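Local coordinates for protein aminotransferase, class III (Thermomicrobium roseum, PDB 6IO1) that probably transfers amino groups between substrates as a thermostable, (S)-enantioselective omega-transaminase, using pyridoxal 5'-phosphate as its cofactor, at residues W136-Q141 with A308-S313; P142-I147 with Y253-I258; H114-S119 with N125-K130; G180-T185 with E210-R215. All coordinates share one frame; numbering follows the deposited sequence.

How the contacts relate
A fold-type I aminotransferase is knit together by contacts of very different sequence span. Contact 3 closes first, a short loop joining strand 112-118, outermost within the chain, to helix 121-138. The C-terminal end of that helix opens contact 1, a long loop that shuts only at helix 305-312. Contact 2 lies within this span, running from the approach to strand 146-150 to the start of strand 256-260, and contact 4 lies within contact 2, tying strand 181-184 to helix 198-216. Contacts 2 and 4 meet through backbone bonding between Ile147 and both Gly180 and Ile182. Contacts 2, 3 and 4 reach the same seven-stranded sheet, while contacts 1 and 3 share helix 121-138.

Contact 1: residues W136-Q141 with A308-S313; sequences WWLKGQ and AETLAS
Leu138 and Lys139 both pack on Thr310 where the C-terminal part of helix 121-138 meets helix 305-312 in the large domain of this fold-type I aminotransferase; the first helix finishes in a Schellman motif, with Gly140 at positive phi. The backbones come closest at Leu138 and Thr310, whose CA atoms are 7.2 Å apart. Thr310 offers a different branch to each neighbour. Its methyl CG2, anti to the backbone N (OG1 chi1 -64°), packs against Leu138 CB at 4.0 Å, while OG1 accepts a hydrogen bond of 3.1 Å from Lys139 NZ. The lysine chain bends at chi2 (-69°) and then runs out nearly straight, crossing the threonine at about a right angle and laying CE 4.0 Å from Thr310 CG2. Glu306 holds both polar ends: its carboxylate forms a salt bridge with Lys139 NZ, and its backbone O is hydrogen-bonded to Thr310 OG1. With a valine in place of Thr310, Lys139 would probably lose the hydroxyl that receives its N-H, leaving the ammonium group freer to turn. Leu138 extends away from this polar pair to the next residue of the helix, and its CD1 meets Leu311 CD2 at 3.7 Å, the two leucines crossing at roughly a right angle. Leu311 also packs on Leu26 of the second subunit, so the apolar side of the junction leads into the dimer interface. The same Leu138 CD1 lies 3.6 Å from Thr310 O, the carbonyl oxygen that Ser313 OG grips at 2.8 Å.

Contact 2: residues P142-I147 with Y253-I258; sequences PERVKI and YGILLI
Arg144 reaches across to the carbonyl of Tyr253, joining two loops that lead into parallel strands of the large-domain sheet of this fold-type I enzyme. NH1 donates to Tyr253 O over 2.9 Å; the oxygen sits at the edge of the guanidinium, close to its plane, but the N-H...O angle of 130° makes the bond a bent one. The same nitrogen lies 4.0 Å from Ile255 CG1. Arg144 gets there by an extended chain, with CG anti to the backbone N (chi1 -159°), leaving from an inverse gamma turn centred on the arginine itself. Around this first shell the guanidinium has further partners: NE bonds to Ile221 O of the intervening strand 221-226, NH2 to Gln141 OE1, and Trp136 makes a cation-pi contact. A methionine in place of Arg144 would probably leave the carbonyls of Tyr253 and Ile221 and the Gln141 amide oxygen without this shared donor, and the two loops less firmly tied. On the other segment, Tyr253 OH is hydrogen-bonded to Glu210. Gly254 follows at positive phi in a Schellman motif, turning the chain toward strand 256-260; its carbonyl carbon C lies 3.6 Å from Arg144 NH1.

Contact 3: residues H114-S119 with N125-K130; sequences HFQFTS and NETAIK
Strand 112-118, outermost within this chain in the large-domain sheet, and helix 121-138, which follows it after a short connection, come closest at Thr118 and Thr127, with CA atoms 8.5 Å apart. The second subunit makes backbone hydrogen bonds with Phe115. Thr127 points from the helix toward the strand and presents its two branches to different residues. Its CG2 lies 3.6 Å from Gln116 OE1, and its OG1 is 3.8 Å from Thr118 CG2. Gln116 spans the gap with an extended chain, CG being anti to the backbone N (chi1 -175°), and brings the oxygen side of its amide against the threonine methyl; the amide NE2 bonds instead to Leu20 O of the second subunit. The two threonines slide past one another in opposite senses, methyl against hydroxyl. Thr118 OG1 lies between the backbone N and the carbonyl carbon (chi1 66°) and bonds to Ser124 OG, which does link strand and helix one turn before Thr127. Thr127 OG1 is hydrogen-bonded to Glu123 O and to His320 NE2. Two residues before Thr127, Asn125 touches the bound 4'-deoxy-4'-aminopyridoxal-5'-phosphate and bonds to Asp260, another residue of its pocket. The chemistry is therefore that of oxygens resting against methyl groups: Gln116 and Thr118 meet Thr127 in van der Waals contact, without a polar bond in either pair, and so pack the helix carrying Asn125 against the strand.

Contact 4: residues G180-T185 with E210-R215; sequences GFIHLT and EETIER
Thr212 sets its methyl and hydroxyl against Ile182 and Leu184, packing a helix on the edge of the alpha/beta sheet of a fold-type I aminotransferase. Strand 181-184 and helix 210-215 run nearly antiparallel, at 157°, with their axes 10.5 Å apart at closest approach. Ile182 and Thr212 lie alongside, pointing opposite ways, and their CG2 methyls meet at 4.0 Å; both are anti to their own backbone N, which carries each branch into the gap. Leu184 comes at a slant. Its CD2 fits beside the threonine, 3.9 Å from Thr212 OG1 and 4.0 Å from Thr212 CB, so one leucine methyl spans the base of the side chain and its hydroxyl. That oxygen has its polar partner within the helix, the backbone O of Glu208, so its contact with Leu184 is plain van der Waals packing. Leu184 also packs on Glu208 and Leu209, and Ile182 on Glu216, which extends the packing along helix 198-216. Along its flank the helix meets helix 242-253, where Ile213 touches Val249 and Tyr253. At the exposed margin Arg215 brings the edge of its guanidinium to the isoleucine, with NH2 4.2 Å from Ile182 CG2.

Contact 1: residues W136-Q141 with A308-S313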
loop_
_atom_site.group_PDB
_atom_site.type_symbol
_atom_site.label_atom_id
_atom_site.label_comp_id
_atom_site.label_asym_id
_atom_site.label_seq_id
_atom_site.Cartn_x
_atom_site.Cartn_y
_atom_site.Cartn_z
ATOM N N TRP B 136 21.716 6.846 5.805
ATOM C CA TRP B 136 22.527 7.806 6.550
ATOM C C TRP B 136 22.759 7.347 7.988
ATOM O O TRP B 136 23.826 7.595 8.560
ATOM C CB TRP B 136 21.888 9.191 6.505
ATOM C CG TRP B 136 22.028 9.829 5.158
ATOM C CD1 TRP B 136 21.019 10.240 4.341
ATOM C CD2 TRP B 136 23.250 10.109 4.458
ATOM N NE1 TRP B 136 21.533 10.767 3.181
ATOM C CE2 TRP B 136 22.900 10.698 3.228
ATOM C CE3 TRP B 136 24.605 9.923 4.756
ATOM C CZ2 TRP B 136 23.853 11.103 2.296
ATOM C CZ3 TRP B 136 25.550 10.325 3.827
ATOM C CH2 TRP B 136 25.169 10.908 2.613
ATOM N N TRP B 137 21.769 6.678 8.587
ATOM C CA TRP B 137 21.940 6.141 9.936
ATOM C C TRP B 137 23.060 5.107 9.982
ATOM O O TRP B 137 23.877 5.104 10.910
ATOM C CB TRP B 137 20.621 5.534 10.419
ATOM C CG TRP B 137 20.630 5.050 11.843
ATOM C CD1 TRP B 137 20.497 5.811 12.968
ATOM C CD2 TRP B 137 20.754 3.693 12.289
ATOM N NE1 TRP B 137 20.542 5.014 14.087
ATOM C CE2 TRP B 137 20.699 3.710 13.698
ATOM C CE3 TRP B 137 20.913 2.468 11.635
ATOM C CZ2 TRP B 137 20.797 2.549 14.462
ATOM C CZ3 TRP B 137 21.010 1.316 12.397
ATOM C CH2 TRP B 137 20.951 1.365 13.795
ATOM N N LEU B 138 23.108 4.217 8.988
ATOM C CA LEU B 138 24.170 3.217 8.925
ATOM C C LEU B 138 25.534 3.858 8.706
ATOM O O LEU B 138 26.558 3.292 9.107
ATOM C CB LEU B 138 23.874 2.211 7.814
ATOM C CG LEU B 138 22.760 1.197 8.080
ATOM C CD1 LEU B 138 22.449 0.411 6.819
ATOM C CD2 LEU B 138 23.141 0.262 9.215
ATOM N N LYS B 139 25.571 5.028 8.073
ATOM C CA LYS B 139 26.819 5.734 7.818
ATOM C C LYS B 139 27.303 6.530 9.022
ATOM O O LYS B 139 28.325 7.217 8.918
ATOM C CB LYS B 139 26.657 6.672 6.620
ATOM C CG LYS B 139 26.454 5.966 5.289
ATOM C CD LYS B 139 27.709 5.235 4.848
ATOM C CE LYS B 139 27.721 5.035 3.341
ATOM N NZ LYS B 139 28.717 4.012 2.923
ATOM N N GLY B 140 26.602 6.457 10.149
ATOM C CA GLY B 140 26.984 7.222 11.317
ATOM C C GLY B 140 26.526 8.660 11.303
ATOM O O GLY B 140 27.143 9.501 11.964
ATOM N N GLN B 141 25.460 8.971 10.570
ATOM C CA GLN B 141 24.910 10.325 10.490
ATOM C C GLN B 141 23.429 10.283 10.851
ATOM O O GLN B 141 22.559 10.473 9.992
ATOM C CB GLN B 141 25.125 10.918 9.096
ATOM C CG GLN B 141 26.588 11.116 8.731
ATOM C CD GLN B 141 26.772 11.724 7.354
ATOM O OE1 GLN B 141 26.193 12.764 7.039
ATOM N NE2 GLN B 141 27.584 11.077 6.525
ATOM N N ALA B 308 22.672 -0.080 -1.676
ATOM C CA ALA B 308 22.420 -1.484 -1.375
ATOM C C ALA B 308 23.590 -2.112 -0.631
ATOM O O ALA B 308 23.389 -2.917 0.283
ATOM C CB ALA B 308 22.132 -2.252 -2.661
ATOM N N GLU B 309 24.820 -1.780 -1.028
ATOM C CA GLU B 309 25.992 -2.302 -0.333
ATOM C C GLU B 309 26.026 -1.821 1.111
ATOM O O GLU B 309 26.325 -2.596 2.029
ATOM C CB GLU B 309 27.262 -1.880 -1.071
ATOM C CG GLU B 309 28.537 -2.515 -0.548
ATOM C CD GLU B 309 28.748 -3.915 -1.083
ATOM O OE1 GLU B 309 28.150 -4.250 -2.129
ATOM O OE2 GLU B 309 29.514 -4.680 -0.460
ATOM N N THR B 310 25.704 -0.543 1.332
ATOM C CA THR B 310 25.648 -0.018 2.692
ATOM C C THR B 310 24.600 -0.756 3.516
ATOM O O THR B 310 24.858 -1.150 4.661
ATOM C CB THR B 310 25.355 1.483 2.665
ATOM O OG1 THR B 310 26.440 2.173 2.035
ATOM C CG2 THR B 310 25.176 2.017 4.080
ATOM N N LEU B 311 23.410 -0.956 2.945
ATOM C CA LEU B 311 22.354 -1.668 3.661
ATOM C C LEU B 311 22.764 -3.103 3.973
ATOM O O LEU B 311 22.530 -3.596 5.084
ATOM C CB LEU B 311 21.058 -1.652 2.849
ATOM C CG LEU B 311 20.360 -0.319 2.560
ATOM C CD1 LEU B 311 18.856 -0.526 2.455
ATOM C CD2 LEU B 311 20.683 0.732 3.614
ATOM N N ALA B 312 23.376 -3.791 3.008
ATOM C CA ALA B 312 23.763 -5.185 3.172
ATOM C C ALA B 312 25.036 -5.362 3.988
ATOM O O ALA B 312 25.411 -6.504 4.275
ATOM C CB ALA B 312 23.937 -5.845 1.803
ATOM N N SER B 313 25.707 -4.274 4.366
ATOM C CA SER B 313 26.903 -4.393 5.191
ATOM C C SER B 313 26.589 -4.585 6.670
ATOM O O SER B 313 27.500 -4.906 7.441
ATOM C CB SER B 313 27.791 -3.160 5.012
ATOM O OG SER B 313 27.276 -2.052 5.731
#

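Contact 2: residues P142-I147 with Y253-I258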
loop_
_atom_site.group_PDB
_atom_site.type_symbol
_atom_site.label_atom_id
_atom_site.label_comp_id
_atom_site.label_asym_id
_atom_site.label_seq_id
_atom_site.Cartn_x
_atom_site.Cartn_y
_atom_site.Cartn_z
ATOM N N PRO B 142 23.106 10.025 12.124
ATOM C CA PRO B 142 21.692 9.901 12.512
ATOM C C PRO B 142 20.897 11.192 12.398
ATOM O O PRO B 142 19.662 11.134 12.391
ATOM C CB PRO B 142 21.766 9.415 13.966
ATOM C CG PRO B 142 23.091 9.879 14.451
ATOM C CD PRO B 142 24.014 9.830 13.270
ATOM N N GLU B 143 21.550 12.352 12.314
ATOM C CA GLU B 143 20.841 13.620 12.205
ATOM C C GLU B 143 20.462 13.966 10.772
ATOM O O GLU B 143 19.783 14.976 10.553
ATOM C CB GLU B 143 21.691 14.759 12.784
ATOM C CG GLU B 143 22.223 14.512 14.187
ATOM C CD GLU B 143 21.124 14.277 15.202
ATOM O OE1 GLU B 143 20.181 15.096 15.258
ATOM O OE2 GLU B 143 21.205 13.279 15.948
ATOM N N ARG B 144 20.888 13.162 9.798
ATOM C CA ARG B 144 20.601 13.402 8.383
ATOM C C ARG B 144 19.265 12.749 8.036
ATOM O O ARG B 144 19.197 11.633 7.518
ATOM C CB ARG B 144 21.736 12.866 7.520
ATOM C CG ARG B 144 21.818 13.471 6.134
ATOM C CD ARG B 144 23.246 13.463 5.616
ATOM N NE ARG B 144 23.391 14.276 4.412
ATOM C CZ ARG B 144 24.551 14.528 3.816
ATOM N NH1 ARG B 144 24.588 15.287 2.730
ATOM N NH2 ARG B 144 25.676 14.028 4.309
ATOM N N VAL B 145 18.178 13.463 8.339
ATOM C CA VAL B 145 16.843 12.888 8.188
ATOM C C VAL B 145 15.900 13.785 7.392
ATOM O O VAL B 145 14.834 13.334 6.955
ATOM C CB VAL B 145 16.232 12.574 9.567
ATOM C CG1 VAL B 145 17.073 11.543 10.306
ATOM C CG2 VAL B 145 16.093 13.847 10.387
ATOM N N LYS B 146 16.268 15.049 7.196
ATOM C CA LYS B 146 15.374 15.983 6.518
ATOM C C LYS B 146 15.177 15.597 5.056
ATOM O O LYS B 146 16.110 15.157 4.385
ATOM C CB LYS B 146 15.919 17.408 6.612
ATOM C CG LYS B 146 16.038 17.934 8.031
ATOM C CD LYS B 146 16.500 19.381 8.043
ATOM C CE LYS B 146 16.880 19.827 9.445
ATOM N NZ LYS B 146 17.499 21.182 9.445
ATOM N N ILE B 147 13.959 15.780 4.553
ATOM C CA ILE B 147 13.622 15.436 3.177
ATOM C C ILE B 147 13.201 16.702 2.447
ATOM O O ILE B 147 12.294 17.413 2.898
ATOM C CB ILE B 147 12.511 14.372 3.107
ATOM C CG1 ILE B 147 12.959 13.088 3.808
ATOM C CG2 ILE B 147 12.134 14.091 1.659
ATOM C CD1 ILE B 147 13.949 12.265 3.008
ATOM N N TYR B 253 26.354 18.751 -2.362
ATOM C CA TYR B 253 26.211 18.584 -0.919
ATOM C C TYR B 253 26.094 17.128 -0.482
ATOM O O TYR B 253 25.950 16.868 0.717
ATOM C CB TYR B 253 25.009 19.380 -0.408
ATOM C CG TYR B 253 25.195 20.868 -0.566
ATOM C CD1 TYR B 253 25.990 21.587 0.318
ATOM C CD2 TYR B 253 24.591 21.552 -1.610
ATOM C CE1 TYR B 253 26.168 22.948 0.171
ATOM C CE2 TYR B 253 24.763 22.910 -1.766
ATOM C CZ TYR B 253 25.552 23.604 -0.874
ATOM O OH TYR B 253 25.723 24.961 -1.029
ATOM N N GLY B 254 26.163 16.176 -1.411
ATOM C CA GLY B 254 26.049 14.776 -1.056
ATOM C C GLY B 254 24.640 14.315 -0.769
ATOM O O GLY B 254 24.456 13.193 -0.284
ATOM N N ILE B 255 23.644 15.151 -1.052
ATOM C CA ILE B 255 22.254 14.816 -0.775
ATOM C C ILE B 255 21.756 13.801 -1.796
ATOM O O ILE B 255 21.967 13.959 -3.006
ATOM C CB ILE B 255 21.398 16.092 -0.780
ATOM C CG1 ILE B 255 21.821 17.012 0.367
ATOM C CG2 ILE B 255 19.924 15.758 -0.686
ATOM C CD1 ILE B 255 21.329 18.433 0.227
ATOM N N LEU B 256 21.100 12.749 -1.312
ATOM C CA LEU B 256 20.559 11.728 -2.196
ATOM C C LEU B 256 19.417 12.295 -3.032
ATOM O O LEU B 256 18.685 13.189 -2.603
ATOM C CB LEU B 256 20.055 10.529 -1.391
ATOM C CG LEU B 256 21.047 9.783 -0.497
ATOM C CD1 LEU B 256 20.354 8.626 0.206
ATOM C CD2 LEU B 256 22.236 9.289 -1.304
ATOM N N LEU B 257 19.277 11.771 -4.246
ATOM C CA LEU B 257 18.199 12.158 -5.146
ATOM C C LEU B 257 17.226 10.995 -5.285
ATOM O O LEU B 257 17.597 9.924 -5.775
ATOM C CB LEU B 257 18.741 12.567 -6.514
ATOM C CG LEU B 257 17.674 12.782 -7.589
ATOM C CD1 LEU B 257 16.699 13.877 -7.178
ATOM C CD2 LEU B 257 18.321 13.111 -8.917
ATOM N N ILE B 258 15.987 11.210 -4.855
ATOM C CA ILE B 258 14.912 10.242 -5.022
ATOM C C ILE B 258 14.037 10.734 -6.166
ATOM O O ILE B 258 13.363 11.763 -6.047
ATOM C CB ILE B 258 14.096 10.067 -3.734
ATOM C CG1 ILE B 258 14.999 9.633 -2.579
ATOM C CG2 ILE B 258 12.975 9.060 -3.947
ATOM C CD1 ILE B 258 14.313 9.656 -1.231
#

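Contact 3: residues H114-S119 with N125-K130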
loop_
_atom_site.group_PDB
_atom_site.type_symbol
_atom_site.label_atom_id
_atom_site.label_comp_id
_atom_site.label_asym_id
_atom_site.label_seq_id
_atom_site.Cartn_x
_atom_site.Cartn_y
_atom_site.Cartn_z
ATOM N N HIS B 114 19.180 -2.632 -7.439
ATOM C CA HIS B 114 18.627 -3.386 -6.320
ATOM C C HIS B 114 17.212 -2.913 -6.028
ATOM O O HIS B 114 16.972 -1.715 -5.900
ATOM C CB HIS B 114 19.537 -3.256 -5.102
ATOM C CG HIS B 114 20.958 -3.632 -5.388
ATOM N ND1 HIS B 114 21.497 -4.847 -5.021
ATOM C CD2 HIS B 114 21.946 -2.961 -6.025
ATOM C CE1 HIS B 114 22.759 -4.902 -5.408
ATOM N NE2 HIS B 114 23.057 -3.770 -6.020
ATOM N N PHE B 115 16.272 -3.848 -5.915
ATOM C CA PHE B 115 14.863 -3.479 -5.886
ATOM C C PHE B 115 14.125 -4.144 -4.735
ATOM O O PHE B 115 14.368 -5.310 -4.410
ATOM C CB PHE B 115 14.183 -3.843 -7.212
ATOM C CG PHE B 115 14.785 -3.161 -8.403
ATOM C CD1 PHE B 115 15.871 -3.713 -9.060
ATOM C CD2 PHE B 115 14.272 -1.961 -8.861
ATOM C CE1 PHE B 115 16.431 -3.080 -10.151
ATOM C CE2 PHE B 115 14.827 -1.323 -9.952
ATOM C CZ PHE B 115 15.909 -1.885 -10.599
ATOM N N GLN B 116 13.223 -3.378 -4.121
ATOM C CA GLN B 116 12.245 -3.899 -3.174
ATOM C C GLN B 116 10.861 -3.482 -3.642
ATOM O O GLN B 116 10.617 -2.296 -3.881
ATOM C CB GLN B 116 12.484 -3.396 -1.749
ATOM C CG GLN B 116 11.543 -4.037 -0.734
ATOM C CD GLN B 116 11.737 -3.510 0.672
ATOM O OE1 GLN B 116 10.925 -2.733 1.173
ATOM N NE2 GLN B 116 12.813 -3.936 1.321
ATOM N N PHE B 117 9.960 -4.446 -3.765
ATOM C CA PHE B 117 8.655 -4.176 -4.342
ATOM C C PHE B 117 7.625 -3.813 -3.276
ATOM O O PHE B 117 7.801 -4.069 -2.083
ATOM C CB PHE B 117 8.191 -5.376 -5.163
ATOM C CG PHE B 117 9.096 -5.686 -6.320
ATOM C CD1 PHE B 117 9.132 -4.853 -7.425
ATOM C CD2 PHE B 117 9.932 -6.790 -6.290
ATOM C CE1 PHE B 117 9.972 -5.122 -8.487
ATOM C CE2 PHE B 117 10.774 -7.065 -7.352
ATOM C CZ PHE B 117 10.794 -6.230 -8.451
ATOM N N THR B 118 6.552 -3.171 -3.734
ATOM C CA THR B 118 5.453 -2.678 -2.916
ATOM C C THR B 118 4.170 -2.878 -3.717
ATOM O O THR B 118 4.168 -3.525 -4.769
ATOM C CB THR B 118 5.637 -1.200 -2.536
ATOM O OG1 THR B 118 5.569 -0.390 -3.717
ATOM C CG2 THR B 118 6.966 -0.958 -1.827
ATOM N N SER B 119 3.066 -2.323 -3.219
ATOM C CA SER B 119 1.789 -2.396 -3.913
ATOM C C SER B 119 1.290 -1.052 -4.428
ATOM O O SER B 119 0.215 -1.004 -5.034
ATOM C CB SER B 119 0.728 -3.018 -2.998
ATOM O OG SER B 119 1.026 -4.374 -2.723
ATOM N N ASN B 125 7.230 5.458 -2.102
ATOM C CA ASN B 125 7.870 6.679 -1.622
ATOM C C ASN B 125 8.200 6.595 -0.136
ATOM O O ASN B 125 9.255 7.074 0.297
ATOM C CB ASN B 125 6.987 7.885 -1.931
ATOM C CG ASN B 125 7.041 8.277 -3.394
ATOM O OD1 ASN B 125 8.049 8.061 -4.066
ATOM N ND2 ASN B 125 5.952 8.839 -3.902
ATOM N N GLU B 126 7.313 5.992 0.664
ATOM C CA GLU B 126 7.635 5.777 2.071
ATOM C C GLU B 126 8.858 4.884 2.217
ATOM O O GLU B 126 9.747 5.157 3.035
ATOM C CB GLU B 126 6.440 5.163 2.802
ATOM C CG GLU B 126 6.757 4.653 4.202
ATOM C CD GLU B 126 6.832 5.764 5.234
ATOM O OE1 GLU B 126 7.023 5.451 6.428
ATOM O OE2 GLU B 126 6.701 6.948 4.858
ATOM N N THR B 127 8.926 3.817 1.416
ATOM C CA THR B 127 10.082 2.931 1.452
ATOM C C THR B 127 11.355 3.678 1.082
ATOM O O THR B 127 12.393 3.498 1.723
ATOM C CB THR B 127 9.860 1.745 0.511
ATOM O OG1 THR B 127 8.709 1.004 0.936
ATOM C CG2 THR B 127 11.074 0.829 0.506
ATOM N N ALA B 128 11.291 4.528 0.055
ATOM C CA ALA B 128 12.471 5.278 -0.368
ATOM C C ALA B 128 12.935 6.250 0.710
ATOM O O ALA B 128 14.138 6.371 0.972
ATOM C CB ALA B 128 12.181 6.024 -1.669
ATOM N N ILE B 129 11.996 6.962 1.340
ATOM C CA ILE B 129 12.361 7.907 2.395
ATOM C C ILE B 129 13.007 7.170 3.563
ATOM O O ILE B 129 14.055 7.581 4.087
ATOM C CB ILE B 129 11.123 8.706 2.844
ATOM C CG1 ILE B 129 10.676 9.664 1.737
ATOM C CG2 ILE B 129 11.410 9.464 4.132
ATOM C CD1 ILE B 129 9.314 10.279 1.974
ATOM N N LYS B 130 12.392 6.060 3.981
ATOM C CA LYS B 130 12.948 5.279 5.080
ATOM C C LYS B 130 14.313 4.711 4.717
ATOM O O LYS B 130 15.209 4.653 5.563
ATOM C CB LYS B 130 11.981 4.162 5.474
ATOM C CG LYS B 130 10.664 4.669 6.044
ATOM C CD LYS B 130 9.750 3.530 6.467
ATOM C CE LYS B 130 10.251 2.859 7.735
ATOM N NZ LYS B 130 9.459 1.644 8.072
#

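Contact 4: residues G180-T185 with E210-R215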
loop_
_atom_site.group_PDB
_atom_site.type_symbol
_atom_site.label_atom_id
_atom_site.label_comp_id
_atom_site.label_asym_id
_atom_site.label_seq_id
_atom_site.Cartn_x
_atom_site.Cartn_y
_atom_site.Cartn_z
ATOM N N GLY B 180 10.338 16.697 9.488
ATOM C CA GLY B 180 11.550 16.550 8.712
ATOM C C GLY B 180 11.425 16.819 7.229
ATOM O O GLY B 180 12.330 16.447 6.475
ATOM N N PHE B 181 10.340 17.434 6.778
ATOM C CA PHE B 181 10.133 17.687 5.358
ATOM C C PHE B 181 10.174 19.183 5.080
ATOM O O PHE B 181 9.519 19.968 5.773
ATOM C CB PHE B 181 8.809 17.080 4.890
ATOM C CG PHE B 181 8.815 15.577 4.856
ATOM C CD1 PHE B 181 8.822 14.842 6.032
ATOM C CD2 PHE B 181 8.829 14.897 3.649
ATOM C CE1 PHE B 181 8.833 13.460 6.005
ATOM C CE2 PHE B 181 8.840 13.515 3.616
ATOM C CZ PHE B 181 8.841 12.796 4.796
ATOM N N ILE B 182 10.939 19.567 4.062
ATOM C CA ILE B 182 11.098 20.957 3.658
ATOM C C ILE B 182 10.596 21.088 2.229
ATOM O O ILE B 182 10.981 20.300 1.357
ATOM C CB ILE B 182 12.564 21.413 3.769
ATOM C CG1 ILE B 182 13.051 21.251 5.208
ATOM C CG2 ILE B 182 12.715 22.853 3.305
ATOM C CD1 ILE B 182 14.521 20.972 5.322
ATOM N N HIS B 183 9.747 22.081 1.987
ATOM C CA HIS B 183 9.091 22.247 0.697
ATOM C C HIS B 183 9.694 23.430 -0.044
ATOM O O HIS B 183 9.732 24.548 0.482
ATOM C CB HIS B 183 7.584 22.414 0.874
ATOM C CG HIS B 183 6.910 21.164 1.337
ATOM N ND1 HIS B 183 6.691 20.883 2.668
ATOM C CD2 HIS B 183 6.453 20.095 0.645
ATOM C CE1 HIS B 183 6.106 19.704 2.774
ATOM N NE2 HIS B 183 5.950 19.204 1.562
ATOM N N LEU B 184 10.164 23.173 -1.261
ATOM C CA LEU B 184 10.708 24.186 -2.147
ATOM C C LEU B 184 9.620 24.683 -3.101
ATOM O O LEU B 184 8.523 24.126 -3.180
ATOM C CB LEU B 184 11.898 23.626 -2.927
ATOM C CG LEU B 184 13.087 23.041 -2.164
ATOM C CD1 LEU B 184 13.882 22.082 -3.042
ATOM C CD2 LEU B 184 13.984 24.146 -1.652
ATOM N N THR B 185 9.928 25.756 -3.827
ATOM C CA THR B 185 8.993 26.264 -4.822
ATOM C C THR B 185 8.951 25.350 -6.040
ATOM O O THR B 185 9.952 24.735 -6.420
ATOM C CB THR B 185 9.359 27.684 -5.261
ATOM O OG1 THR B 185 10.525 27.650 -6.094
ATOM C CG2 THR B 185 9.612 28.573 -4.058
ATOM N N GLU B 210 20.107 26.228 -3.097
ATOM C CA GLU B 210 21.374 26.361 -2.385
ATOM C C GLU B 210 21.189 27.092 -1.060
ATOM O O GLU B 210 21.722 26.672 -0.024
ATOM C CB GLU B 210 22.397 27.086 -3.260
ATOM C CG GLU B 210 22.743 26.367 -4.554
ATOM C CD GLU B 210 24.232 26.346 -4.826
ATOM O OE1 GLU B 210 24.996 25.933 -3.929
ATOM O OE2 GLU B 210 24.639 26.749 -5.935
ATOM N N GLU B 211 20.441 28.197 -1.073
ATOM C CA GLU B 211 20.249 28.961 0.156
ATOM C C GLU B 211 19.431 28.174 1.178
ATOM O O GLU B 211 19.695 28.256 2.385
ATOM C CB GLU B 211 19.629 30.317 -0.174
ATOM C CG GLU B 211 20.601 31.169 -0.976
ATOM C CD GLU B 211 20.251 32.641 -1.013
ATOM O OE1 GLU B 211 20.699 33.376 -0.113
ATOM O OE2 GLU B 211 19.562 33.065 -1.963
ATOM N N THR B 212 18.435 27.404 0.723
ATOM C CA THR B 212 17.685 26.557 1.648
ATOM C C THR B 212 18.588 25.503 2.278
ATOM O O THR B 212 18.519 25.254 3.491
ATOM C CB THR B 212 16.511 25.898 0.926
ATOM O OG1 THR B 212 15.569 26.902 0.530
ATOM C CG2 THR B 212 15.819 24.899 1.844
ATOM N N ILE B 213 19.454 24.884 1.470
ATOM C CA ILE B 213 20.382 23.887 1.997
ATOM C C ILE B 213 21.304 24.516 3.030
ATOM O O ILE B 213 21.560 23.938 4.095
ATOM C CB ILE B 213 21.179 23.240 0.849
ATOM C CG1 ILE B 213 20.271 22.350 -0.001
ATOM C CG2 ILE B 213 22.353 22.443 1.393
ATOM C CD1 ILE B 213 20.947 21.808 -1.241
ATOM N N GLU B 214 21.811 25.716 2.740
ATOM C CA GLU B 214 22.675 26.405 3.695
ATOM C C GLU B 214 21.942 26.723 4.997
ATOM O O GLU B 214 22.511 26.571 6.083
ATOM C CB GLU B 214 23.254 27.670 3.065
ATOM C CG GLU B 214 24.364 27.391 2.060
ATOM C CD GLU B 214 25.418 26.443 2.603
ATOM O OE1 GLU B 214 26.246 26.881 3.429
ATOM O OE2 GLU B 214 25.417 25.257 2.207
ATOM N N ARG B 215 20.690 27.186 4.915
ATOM C CA ARG B 215 19.936 27.495 6.131
ATOM C C ARG B 215 19.731 26.260 6.984
ATOM O O ARG B 215 19.969 26.273 8.200
ATOM C CB ARG B 215 18.579 28.073 5.780
ATOM C CG ARG B 215 17.819 28.634 6.929
ATOM C CD ARG B 215 16.426 28.907 6.402
ATOM N NE ARG B 215 15.636 27.723 6.029
ATOM C CZ ARG B 215 14.711 27.679 5.059
ATOM N NH1 ARG B 215 14.426 28.745 4.310
ATOM N NH2 ARG B 215 14.055 26.549 4.829
#